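Local coordinates for protein malonyl-CoA decarboxylase (Rhodopseudomonas palustris, PDB 4KSA) that probably catalyses the decarboxylation of malonyl-CoA to acetyl-CoA and carbon dioxide, at residues P309-W314 and A362-Q367; K316-R319 and S324-L327; P341-D346 and L393-D398; L366-K369 and P375-P378. All coordinates share one frame; numbering follows the deposited sequence.

Overall arrangement
All four interactions lie in the C-terminal family region, related to the acetyltransferases, and together they tie its helices 311-320 and 347-367 to neighbouring loops and to strand 389-394. Interaction 1 joins the two helices directly. Interaction 2 is nested in the loop closed by interaction 1 and folds the chain back onto the far part of helix 311-320, the centres about 11 Å apart. Interaction 4 follows the end of helix 347-367, about 6 Å from interaction 1 between centres, and shares Leu366 and Gln367 with it. Interaction 3, its centre about 17 Å from that of interaction 1, crosses it along the chain and touches it where Phe365 packs on Leu393. All are structural contacts away from His162, the magnesium-binding residue.

Interaction 1 of 4, residues P309-W314 and A362-Q367; sequences PGFAKW and AAYFLQ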
loop_
_atom_site.group_PDB
_atom_site.type_symbol
_atom_site.label_atom_id
_atom_site.label_comp_id
_atom_site.label_asym_id
_atom_site.label_seq_id
_atom_site.Cartn_x
_atom_site.Cartn_y
_atom_site.Cartn_z
ATOM N N PRO A 309 -5.480 31.587 -26.545
ATOM C CA PRO A 309 -4.832 31.326 -27.830
ATOM C C PRO A 309 -5.903 31.334 -28.903
ATOM O O PRO A 309 -7.008 30.844 -28.689
ATOM C CB PRO A 309 -4.209 29.949 -27.612
ATOM C CG PRO A 309 -5.231 29.271 -26.755
ATOM C CD PRO A 309 -5.563 30.348 -25.740
ATOM N N GLY A 310 -5.609 31.920 -30.047
ATOM C CA GLY A 310 -6.625 31.927 -31.075
ATOM C C GLY A 310 -7.517 33.148 -31.077
ATOM O O GLY A 310 -8.394 33.249 -31.937
ATOM N N PHE A 311 -7.330 34.057 -30.116
ATOM C CA PHE A 311 -8.122 35.293 -30.097
ATOM C C PHE A 311 -7.522 36.171 -31.182
ATOM O O PHE A 311 -8.245 36.729 -32.005
ATOM C CB PHE A 311 -8.032 36.028 -28.758
ATOM C CG PHE A 311 -8.689 37.396 -28.766
ATOM C CD1 PHE A 311 -10.048 37.535 -29.012
ATOM C CD2 PHE A 311 -7.935 38.551 -28.535
ATOM C CE1 PHE A 311 -10.654 38.807 -29.031
ATOM C CE2 PHE A 311 -8.529 39.820 -28.552
ATOM C CZ PHE A 311 -9.887 39.947 -28.801
ATOM N N ALA A 312 -6.195 36.270 -31.182
ATOM C CA ALA A 312 -5.497 37.070 -32.179
ATOM C C ALA A 312 -5.872 36.624 -33.590
ATOM O O ALA A 312 -6.215 37.444 -34.452
ATOM C CB ALA A 312 -3.995 36.955 -31.981
ATOM N N LYS A 313 -5.807 35.317 -33.819
ATOM C CA LYS A 313 -6.127 34.767 -35.125
ATOM C C LYS A 313 -7.547 35.143 -35.516
ATOM O O LYS A 313 -7.811 35.539 -36.654
ATOM C CB LYS A 313 -5.979 33.238 -35.114
ATOM C CG LYS A 313 -4.653 32.720 -34.540
ATOM C CD LYS A 313 -4.363 31.292 -35.030
ATOM C CE LYS A 313 -3.185 30.627 -34.298
ATOM N NZ LYS A 313 -3.572 30.035 -32.968
ATOM N N TRP A 314 -8.460 35.020 -34.565
ATOM C CA TRP A 314 -9.856 35.339 -34.814
ATOM C C TRP A 314 -10.047 36.809 -35.155
ATOM O O TRP A 314 -10.766 37.133 -36.094
ATOM C CB TRP A 314 -10.702 35.001 -33.591
ATOM C CG TRP A 314 -12.139 35.388 -33.739
ATOM C CD1 TRP A 314 -13.106 34.706 -34.409
ATOM C CD2 TRP A 314 -12.773 36.558 -33.200
ATOM N NE1 TRP A 314 -14.306 35.374 -34.328
ATOM C CE2 TRP A 314 -14.130 36.517 -33.597
ATOM C CE3 TRP A 314 -12.320 37.647 -32.437
ATOM C CZ2 TRP A 314 -15.047 37.509 -33.236
ATOM C CZ3 TRP A 314 -13.232 38.635 -32.081
ATOM C CH2 TRP A 314 -14.581 38.561 -32.489
ATOM N N ALA A 362 -15.470 39.601 -25.805
ATOM C CA ALA A 362 -16.746 39.082 -25.326
ATOM C C ALA A 362 -17.556 38.391 -26.432
ATOM O O ALA A 362 -18.147 37.339 -26.209
ATOM C CB ALA A 362 -17.556 40.203 -24.705
ATOM N N ALA A 363 -17.596 38.978 -27.622
ATOM C CA ALA A 363 -18.342 38.363 -28.711
ATOM C C ALA A 363 -17.594 37.090 -29.097
ATOM O O ALA A 363 -18.205 36.079 -29.440
ATOM C CB ALA A 363 -18.435 39.303 -29.899
ATOM N N TYR A 364 -16.267 37.152 -29.037
ATOM C CA TYR A 364 -15.436 35.995 -29.343
ATOM C C TYR A 364 -15.878 34.842 -28.424
ATOM O O TYR A 364 -16.406 33.823 -28.868
ATOM C CB TYR A 364 -13.968 36.345 -29.085
ATOM C CG TYR A 364 -13.019 35.180 -29.179
ATOM C CD1 TYR A 364 -12.909 34.440 -30.350
ATOM C CD2 TYR A 364 -12.206 34.833 -28.102
ATOM C CE1 TYR A 364 -12.009 33.379 -30.456
ATOM C CE2 TYR A 364 -11.298 33.773 -28.196
ATOM C CZ TYR A 364 -11.205 33.053 -29.379
ATOM O OH TYR A 364 -10.295 32.030 -29.491
ATOM N N PHE A 365 -15.674 35.036 -27.133
ATOM C CA PHE A 365 -16.036 34.048 -26.147
ATOM C C PHE A 365 -17.496 33.646 -26.155
ATOM O O PHE A 365 -17.808 32.457 -26.160
ATOM C CB PHE A 365 -15.665 34.557 -24.761
ATOM C CG PHE A 365 -14.202 34.488 -24.467
ATOM C CD1 PHE A 365 -13.545 35.568 -23.894
ATOM C CD2 PHE A 365 -13.489 33.317 -24.705
ATOM C CE1 PHE A 365 -12.199 35.482 -23.556
ATOM C CE2 PHE A 365 -12.145 33.220 -24.372
ATOM C CZ PHE A 365 -11.498 34.302 -23.795
ATOM N N LEU A 366 -18.397 34.619 -26.156
ATOM C CA LEU A 366 -19.817 34.298 -26.115
ATOM C C LEU A 366 -20.514 34.003 -27.431
ATOM O O LEU A 366 -21.552 33.338 -27.436
ATOM C CB LEU A 366 -20.584 35.398 -25.384
ATOM C CG LEU A 366 -20.543 35.361 -23.857
ATOM C CD1 LEU A 366 -19.132 35.240 -23.366
ATOM C CD2 LEU A 366 -21.164 36.623 -23.318
ATOM N N GLN A 367 -19.957 34.470 -28.545
ATOM C CA GLN A 367 -20.599 34.258 -29.842
ATOM C C GLN A 367 -19.832 33.401 -30.847
ATOM O O GLN A 367 -20.438 32.659 -31.612
ATOM C CB GLN A 367 -20.929 35.614 -30.477
ATOM C CG GLN A 367 -22.072 36.376 -29.806
ATOM C CD GLN A 367 -22.056 37.869 -30.128
ATOM O OE1 GLN A 367 -21.870 38.274 -31.283
ATOM N NE2 GLN A 367 -22.262 38.696 -29.104
#
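Tyr364 reaches out from the end of helix 347-367 and lays its ring against Phe311 and Trp314, which stand one turn apart at the start of helix 311-320. The rim of Phe311 points at the face of the tyrosine in an offset edge-to-face pair, with centroids 5.4 Å apart and planes at 60°; Phe311 CD1 comes to 3.6 Å from Tyr364 CD2. Farther along the same ring, Phe311 CA sits over the face as a CH-pi donor. Trp314 meets the ring obliquely, Trp314 CD2 lying 3.6 Å from Tyr364 CD1, while Tyr364 CB rests over the six-membered ring of the indole, 4.0 Å from its centroid. The three form an aromatic cluster joining two helices of the acetyltransferase-related domain, and broad flat side chains suit it because they bridge the gap between the backbones. With CG anti to N (chi1 172°), Tyr364 extends its long ring toward the N-terminus of helix 311-320, where Gly310 occupies the N-cap position. Glycine suits that spot: its phi is positive, 92°, and it has no side chain to crowd the nearby phenol. The Tyr364 hydroxyl lies 3.3 Å from Gly310 O and makes a weak hydrogen bond to Asp377.

Interaction 2 of 4, residues K316-R319 and S324-L327; sequences KRER and STLL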
loop_
_atom_site.group_PDB
_atom_site.type_symbol
_atom_site.label_atom_id
_atom_site.label_comp_id
_atom_site.label_asym_id
_atom_site.label_seq_id
_atom_site.Cartn_x
_atom_site.Cartn_y
_atom_site.Cartn_z
ATOM N N LYS A 316 -7.964 38.874 -36.404
ATOM C CA LYS A 316 -7.372 39.083 -37.725
ATOM C C LYS A 316 -8.451 38.832 -38.766
ATOM O O LYS A 316 -8.740 39.675 -39.603
ATOM C CB LYS A 316 -6.225 38.090 -37.927
ATOM C CG LYS A 316 -5.816 37.847 -39.365
ATOM C CD LYS A 316 -5.045 39.019 -39.946
ATOM C CE LYS A 316 -4.471 38.663 -41.318
ATOM N NZ LYS A 316 -3.983 39.853 -42.086
ATOM N N ARG A 317 -9.043 37.650 -38.694
ATOM C CA ARG A 317 -10.098 37.248 -39.606
ATOM C C ARG A 317 -11.262 38.240 -39.591
ATOM O O ARG A 317 -11.890 38.491 -40.614
ATOM C CB ARG A 317 -10.593 35.859 -39.199
ATOM C CG ARG A 317 -11.630 35.229 -40.112
ATOM C CD ARG A 317 -12.116 33.926 -39.487
ATOM N NE ARG A 317 -11.008 33.204 -38.853
ATOM C CZ ARG A 317 -11.100 32.565 -37.686
ATOM N NH1 ARG A 317 -12.253 32.550 -37.023
ATOM N NH2 ARG A 317 -10.028 31.970 -37.165
ATOM N N GLU A 318 -11.545 38.803 -38.426
ATOM C CA GLU A 318 -12.653 39.736 -38.287
ATOM C C GLU A 318 -12.336 41.073 -38.943
ATOM O O GLU A 318 -13.221 41.756 -39.464
ATOM C CB GLU A 318 -12.972 39.942 -36.806
ATOM C CG GLU A 318 -14.382 40.423 -36.531
ATOM C CD GLU A 318 -15.424 39.517 -37.148
ATOM O OE1 GLU A 318 -15.257 38.283 -37.056
ATOM O OE2 GLU A 318 -16.414 40.034 -37.714
ATOM N N ARG A 319 -11.066 41.448 -38.907
ATOM C CA ARG A 319 -10.637 42.695 -39.502
ATOM C C ARG A 319 -10.606 42.539 -41.012
ATOM O O ARG A 319 -11.259 43.306 -41.734
ATOM C CB ARG A 319 -9.257 43.088 -38.973
ATOM C CG ARG A 319 -9.281 43.576 -37.528
ATOM C CD ARG A 319 -8.357 44.771 -37.333
ATOM N NE ARG A 319 -7.013 44.396 -36.914
ATOM C CZ ARG A 319 -5.968 45.217 -36.951
ATOM N NH1 ARG A 319 -4.780 44.799 -36.541
ATOM N NH2 ARG A 319 -6.103 46.450 -37.420
ATOM N N SER A 324 -17.228 42.720 -41.629
ATOM C CA SER A 324 -17.288 42.334 -40.222
ATOM C C SER A 324 -18.612 42.676 -39.531
ATOM O O SER A 324 -19.154 43.770 -39.682
ATOM C CB SER A 324 -16.136 42.973 -39.450
ATOM O OG SER A 324 -16.300 42.771 -38.059
ATOM N N THR A 325 -19.117 41.722 -38.759
ATOM C CA THR A 325 -20.379 41.885 -38.046
ATOM C C THR A 325 -20.378 43.112 -37.133
ATOM O O THR A 325 -21.320 43.894 -37.152
ATOM C CB THR A 325 -20.697 40.627 -37.179
ATOM O OG1 THR A 325 -20.433 39.429 -37.936
ATOM C CG2 THR A 325 -22.168 40.653 -36.719
ATOM N N LEU A 326 -19.337 43.274 -36.319
ATOM C CA LEU A 326 -19.290 44.424 -35.431
ATOM C C LEU A 326 -17.929 45.093 -35.355
ATOM O O LEU A 326 -17.169 44.925 -34.401
ATOM C CB LEU A 326 -19.756 44.070 -34.011
ATOM C CG LEU A 326 -20.073 45.306 -33.135
ATOM C CD1 LEU A 326 -21.595 45.467 -32.988
ATOM C CD2 LEU A 326 -19.409 45.173 -31.758
ATOM N N LEU A 327 -17.649 45.856 -36.399
ATOM C CA LEU A 327 -16.440 46.640 -36.525
ATOM C C LEU A 327 -16.857 47.840 -37.353
ATOM O O LEU A 327 -16.926 47.763 -38.584
ATOM C CB LEU A 327 -15.338 45.876 -37.256
ATOM C CG LEU A 327 -14.544 44.855 -36.449
ATOM C CD1 LEU A 327 -13.352 44.392 -37.283
ATOM C CD2 LEU A 327 -14.073 45.477 -35.142
#
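Glu318 and Ser324 face each other across the bend that follows helix 311-320, in the loop that connects helix 311-320 to helix 329-335. The polar half of the contact depends on the fold of the glutamate chain. Its CG stands opposite the backbone N (chi1 -157°), and a bend at the next bond (chi2 55°) swings the carboxylate across toward the loop. There Glu318 OE2 accepts a hydrogen bond from Ser324 OG over 2.8 Å, taken by the anti lone pair, the one facing away from the other carboxylate oxygen. A second, weak bond reaches the same oxygen from the backbone, Thr325 N lying 3.4 Å from Glu318 OE2 with an angle of only 139° at the hydrogen. One carboxylate oxygen thus serves two consecutive residues, the serine firmly and the threonine N-H weakly. A short serine suits this buried place, where a small hydroxyl can meet the glutamate; the longer glutamate spans the gap from the helix.

The apolar half belongs to Leu327. Its chain is extended beyond CG, which carries the CD1 methyl to the backbone of the helix, 3.9 Å from Arg319 CA, while the methylenes of Glu318 and Arg319 border it. Arg319 contributes only this aliphatic part here: its guanidinium turns away to a salt bridge with Asp339. Leu327 also packs on Leu335 and Leu360, so it bridges helices as well as the loop. Arg332 of helix 329-335 donates a hydrogen bond from NH1 to the carbonyl oxygen of Arg319. Leu327 CD1 comes nearest to the helix at the backbone oxygen of Glu318, 3.4 Å from Glu318 O.

Interaction 3 of 4, residues P341-D346 and L393-D398; sequences PNWFDD and LNFLGD
The forked end of Leu396 is the bump of this contact, and the hollow it fills lies between the indole of Trp343 and the CB of Phe344. One prong, Leu396 CD2, sits 3.6 Å from Trp343 CH2 and also 3.7 Å from Phe344 CB; the other, Leu396 CD1, lies 3.9 Å from Trp343 CZ3. A branched leucine suits the notch because its two methyls spread over both walls. Next to it Phe395 adds a third surface: its ring meets the indole rim to rim, neither lying over the face of the other, with Phe395 CZ 3.5 Å from Trp343 CH2 and the planes at 45°. The indole gets there because chi1 of Trp343, 62°, sets CG between the backbone N and the carbonyl carbon, which sends the long ring out from its short 3-10 segment. Met404 of helix 401-407 touches Trp343, Phe344 and Leu396, and Leu353 of helix 347-367 also packs on the indole. CB of Leu396 points toward the loop 341-346, while Phe395 reaches it with the end of its ring; the two occupy the central positions of a type II beta turn, Asn394 to Gly397, in which the chain reverses as it leaves strand 389-394.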
loop_
_atom_site.group_PDB
_atom_site.type_symbol
_atom_site.label_atom_id
_atom_site.label_comp_id
_atom_site.label_asym_id
_atom_site.label_seq_id
_atom_site.Cartn_x
_atom_site.Cartn_y
_atom_site.Cartn_z
ATOM N N PRO A 341 4.848 48.328 -32.746
ATOM C CA PRO A 341 5.882 47.757 -31.877
ATOM C C PRO A 341 5.454 47.410 -30.458
ATOM O O PRO A 341 5.281 46.239 -30.126
ATOM C CB PRO A 341 6.969 48.823 -31.897
ATOM C CG PRO A 341 6.892 49.320 -33.292
ATOM C CD PRO A 341 5.396 49.468 -33.507
ATOM N N ASN A 342 5.292 48.425 -29.619
ATOM C CA ASN A 342 4.918 48.178 -28.237
ATOM C C ASN A 342 3.789 49.073 -27.773
ATOM O O ASN A 342 3.903 49.714 -26.732
ATOM C CB ASN A 342 6.122 48.400 -27.320
ATOM C CG ASN A 342 7.396 47.793 -27.867
ATOM O OD1 ASN A 342 7.882 48.187 -28.933
ATOM N ND2 ASN A 342 7.950 46.829 -27.138
ATOM N N TRP A 343 2.695 49.117 -28.526
ATOM C CA TRP A 343 1.573 49.963 -28.138
ATOM C C TRP A 343 1.270 49.866 -26.643
ATOM O O TRP A 343 0.883 50.853 -26.018
ATOM C CB TRP A 343 0.319 49.607 -28.941
ATOM C CG TRP A 343 -0.170 48.211 -28.736
ATOM C CD1 TRP A 343 0.088 47.126 -29.523
ATOM C CD2 TRP A 343 -1.007 47.749 -27.673
ATOM N NE1 TRP A 343 -0.542 46.016 -29.016
ATOM C CE2 TRP A 343 -1.220 46.370 -27.880
ATOM C CE3 TRP A 343 -1.597 48.368 -26.562
ATOM C CZ2 TRP A 343 -1.999 45.597 -27.018
ATOM C CZ3 TRP A 343 -2.372 47.601 -25.706
ATOM C CH2 TRP A 343 -2.566 46.227 -25.940
ATOM N N PHE A 344 1.456 48.679 -26.070
ATOM C CA PHE A 344 1.197 48.478 -24.648
ATOM C C PHE A 344 2.089 49.351 -23.757
ATOM O O PHE A 344 1.791 49.561 -22.580
ATOM C CB PHE A 344 1.347 46.989 -24.263
ATOM C CG PHE A 344 2.686 46.382 -24.614
ATOM C CD1 PHE A 344 2.926 45.871 -25.889
ATOM C CD2 PHE A 344 3.706 46.315 -23.666
ATOM C CE1 PHE A 344 4.163 45.301 -26.213
ATOM C CE2 PHE A 344 4.945 45.747 -23.980
ATOM C CZ PHE A 344 5.174 45.240 -25.256
ATOM N N ASP A 345 3.177 49.867 -24.319
ATOM C CA ASP A 345 4.072 50.719 -23.556
ATOM C C ASP A 345 3.619 52.188 -23.535
ATOM O O ASP A 345 4.388 53.078 -23.183
ATOM C CB ASP A 345 5.500 50.609 -24.097
ATOM C CG ASP A 345 6.134 49.264 -23.786
ATOM O OD1 ASP A 345 5.740 48.650 -22.770
ATOM O OD2 ASP A 345 7.034 48.830 -24.543
ATOM N N ASP A 346 2.368 52.436 -23.909
ATOM C CA ASP A 346 1.821 53.789 -23.902
ATOM C C ASP A 346 0.462 53.804 -23.212
ATOM O O ASP A 346 -0.567 53.652 -23.861
ATOM C CB ASP A 346 1.656 54.323 -25.325
ATOM C CG ASP A 346 1.040 55.720 -25.357
ATOM O OD1 ASP A 346 1.707 56.684 -24.919
ATOM O OD2 ASP A 346 -0.118 55.855 -25.807
ATOM N N LEU A 393 -12.280 39.318 -17.902
ATOM C CA LEU A 393 -11.356 39.468 -19.021
ATOM C C LEU A 393 -10.218 40.365 -18.558
ATOM O O LEU A 393 -10.450 41.479 -18.118
ATOM C CB LEU A 393 -12.084 40.087 -20.214
ATOM C CG LEU A 393 -13.409 39.416 -20.590
ATOM C CD1 LEU A 393 -13.971 40.046 -21.849
ATOM C CD2 LEU A 393 -13.185 37.936 -20.814
ATOM N N ASN A 394 -8.985 39.887 -18.654
ATOM C CA ASN A 394 -7.854 40.668 -18.185
ATOM C C ASN A 394 -7.041 41.319 -19.280
ATOM O O ASN A 394 -6.053 40.751 -19.741
ATOM C CB ASN A 394 -6.930 39.795 -17.338
ATOM C CG ASN A 394 -7.630 39.209 -16.139
ATOM O OD1 ASN A 394 -8.120 39.936 -15.279
ATOM N ND2 ASN A 394 -7.689 37.885 -16.077
ATOM N N PHE A 395 -7.439 42.524 -19.679
ATOM C CA PHE A 395 -6.715 43.249 -20.715
ATOM C C PHE A 395 -5.250 43.371 -20.290
ATOM O O PHE A 395 -4.956 43.681 -19.134
ATOM C CB PHE A 395 -7.313 44.650 -20.909
ATOM C CG PHE A 395 -6.733 45.394 -22.083
ATOM C CD1 PHE A 395 -7.114 45.071 -23.385
ATOM C CD2 PHE A 395 -5.765 46.372 -21.894
ATOM C CE1 PHE A 395 -6.533 45.710 -24.481
ATOM C CE2 PHE A 395 -5.177 47.014 -22.988
ATOM C CZ PHE A 395 -5.562 46.681 -24.280
ATOM N N LEU A 396 -4.340 43.110 -21.224
ATOM C CA LEU A 396 -2.907 43.197 -20.958
ATOM C C LEU A 396 -2.428 42.407 -19.742
ATOM O O LEU A 396 -1.615 42.887 -18.959
ATOM C CB LEU A 396 -2.494 44.662 -20.822
ATOM C CG LEU A 396 -2.371 45.408 -22.153
ATOM C CD1 LEU A 396 -2.006 46.875 -21.940
ATOM C CD2 LEU A 396 -1.305 44.710 -22.974
ATOM N N GLY A 397 -2.932 41.188 -19.590
ATOM C CA GLY A 397 -2.508 40.360 -18.480
ATOM C C GLY A 397 -1.138 39.757 -18.759
ATOM O O GLY A 397 -0.343 39.541 -17.842
ATOM N N ASP A 398 -0.852 39.492 -20.028
ATOM C CA ASP A 398 0.429 38.912 -20.401
ATOM C C ASP A 398 1.066 39.650 -21.574
ATOM O O ASP A 398 0.658 39.486 -22.724
ATOM C CB ASP A 398 0.238 37.431 -20.748
ATOM C CG ASP A 398 1.515 36.773 -21.223
ATOM O OD1 ASP A 398 2.580 37.050 -20.629
ATOM O OD2 ASP A 398 1.453 35.971 -22.179
#

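Interaction 4 of 4, residues L366-K369 and P375-P378; sequences LQAK and PLDP
Ala368 and Lys369 meet Pro375 and Leu376 just past the end of helix 347-367, where the chain loops back on itself and the two backbones are joined by a single beta bridge between Lys369 and Pro375. Walking along the first segment, Leu366 and Gln367 still belong to the helix and offer their carbonyl oxygens to the ammonium of Lys369, in two weak hydrogen bonds; a cation fits the C-terminal end of a helix, where the carbonyls point outward. At Ala368 the chain leaves helical geometry. Its carbonyl oxygen takes a straight hydrogen bond from Leu376 N, with Leu376 N 3.0 Å from Ala368 O and an angle of 174° at the hydrogen, the donor tilted from the carbonyl plane. The small Ala368 CB lies 3.7 Å from Leu376 CD1, and both residues pack on Trp314 of helix 311-320. The bend at chi2 (-64°) brings Lys369 CD to 4.1 Å from Pro375 N, and a second bend at chi4 turns NZ back to the helix carbonyls. Proline suits that flank, having no N-H that would need an acceptor there. Asp377 then caps helix 378-385. The backbone oxygen of Lys369 lies against the leucine, with Lys369 O 3.4 Å from Leu376 CB.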
loop_
_atom_site.group_PDB
_atom_site.type_symbol
_atom_site.label_atom_id
_atom_site.label_comp_id
_atom_site.label_asym_id
_atom_site.label_seq_id
_atom_site.Cartn_x
_atom_site.Cartn_y
_atom_site.Cartn_z
ATOM N N LEU A 366 -18.397 34.619 -26.156
ATOM C CA LEU A 366 -19.817 34.298 -26.115
ATOM C C LEU A 366 -20.514 34.003 -27.431
ATOM O O LEU A 366 -21.552 33.338 -27.436
ATOM C CB LEU A 366 -20.584 35.398 -25.384
ATOM C CG LEU A 366 -20.543 35.361 -23.857
ATOM C CD1 LEU A 366 -19.132 35.240 -23.366
ATOM C CD2 LEU A 366 -21.164 36.623 -23.318
ATOM N N GLN A 367 -19.957 34.470 -28.545
ATOM C CA GLN A 367 -20.599 34.258 -29.842
ATOM C C GLN A 367 -19.832 33.401 -30.847
ATOM O O GLN A 367 -20.438 32.659 -31.612
ATOM C CB GLN A 367 -20.929 35.614 -30.477
ATOM C CG GLN A 367 -22.072 36.376 -29.806
ATOM C CD GLN A 367 -22.056 37.869 -30.128
ATOM O OE1 GLN A 367 -21.870 38.274 -31.283
ATOM N NE2 GLN A 367 -22.262 38.696 -29.104
ATOM N N ALA A 368 -18.509 33.501 -30.850
ATOM C CA ALA A 368 -17.686 32.728 -31.784
ATOM C C ALA A 368 -17.714 31.217 -31.521
ATOM O O ALA A 368 -17.254 30.746 -30.476
ATOM C CB ALA A 368 -16.243 33.234 -31.746
ATOM N N LYS A 369 -18.252 30.461 -32.472
ATOM C CA LYS A 369 -18.316 29.013 -32.330
ATOM C C LYS A 369 -17.254 28.322 -33.189
ATOM O O LYS A 369 -16.576 28.965 -33.991
ATOM C CB LYS A 369 -19.712 28.513 -32.707
ATOM C CG LYS A 369 -20.798 29.049 -31.804
ATOM C CD LYS A 369 -20.611 28.551 -30.387
ATOM C CE LYS A 369 -21.570 29.227 -29.417
ATOM N NZ LYS A 369 -21.071 30.557 -28.953
ATOM N N PRO A 375 -17.736 26.542 -28.270
ATOM C CA PRO A 375 -16.964 27.777 -28.203
ATOM C C PRO A 375 -15.637 27.591 -28.942
ATOM O O PRO A 375 -14.890 26.650 -28.689
ATOM C CB PRO A 375 -16.807 28.012 -26.694
ATOM C CG PRO A 375 -17.256 26.710 -26.052
ATOM C CD PRO A 375 -18.316 26.215 -26.962
ATOM N N LEU A 376 -15.377 28.496 -29.872
ATOM C CA LEU A 376 -14.186 28.476 -30.703
ATOM C C LEU A 376 -12.856 28.423 -29.946
ATOM O O LEU A 376 -11.943 27.705 -30.356
ATOM C CB LEU A 376 -14.216 29.697 -31.617
ATOM C CG LEU A 376 -13.342 29.840 -32.857
ATOM C CD1 LEU A 376 -13.462 31.295 -33.259
ATOM C CD2 LEU A 376 -11.872 29.495 -32.616
ATOM N N ASP A 377 -12.724 29.175 -28.858
ATOM C CA ASP A 377 -11.460 29.158 -28.122
ATOM C C ASP A 377 -11.259 27.843 -27.392
ATOM O O ASP A 377 -12.057 27.461 -26.535
ATOM C CB ASP A 377 -11.384 30.309 -27.115
ATOM C CG ASP A 377 -10.120 30.252 -26.236
ATOM O OD1 ASP A 377 -8.997 30.481 -26.745
ATOM O OD2 ASP A 377 -10.257 29.979 -25.023
ATOM N N PRO A 378 -10.179 27.131 -27.727
ATOM C CA PRO A 378 -9.840 25.842 -27.115
ATOM C C PRO A 378 -9.723 25.830 -25.575
ATOM O O PRO A 378 -10.122 24.858 -24.936
ATOM C CB PRO A 378 -8.526 25.471 -27.809
ATOM C CG PRO A 378 -7.951 26.812 -28.199
ATOM C CD PRO A 378 -9.164 27.522 -28.716
#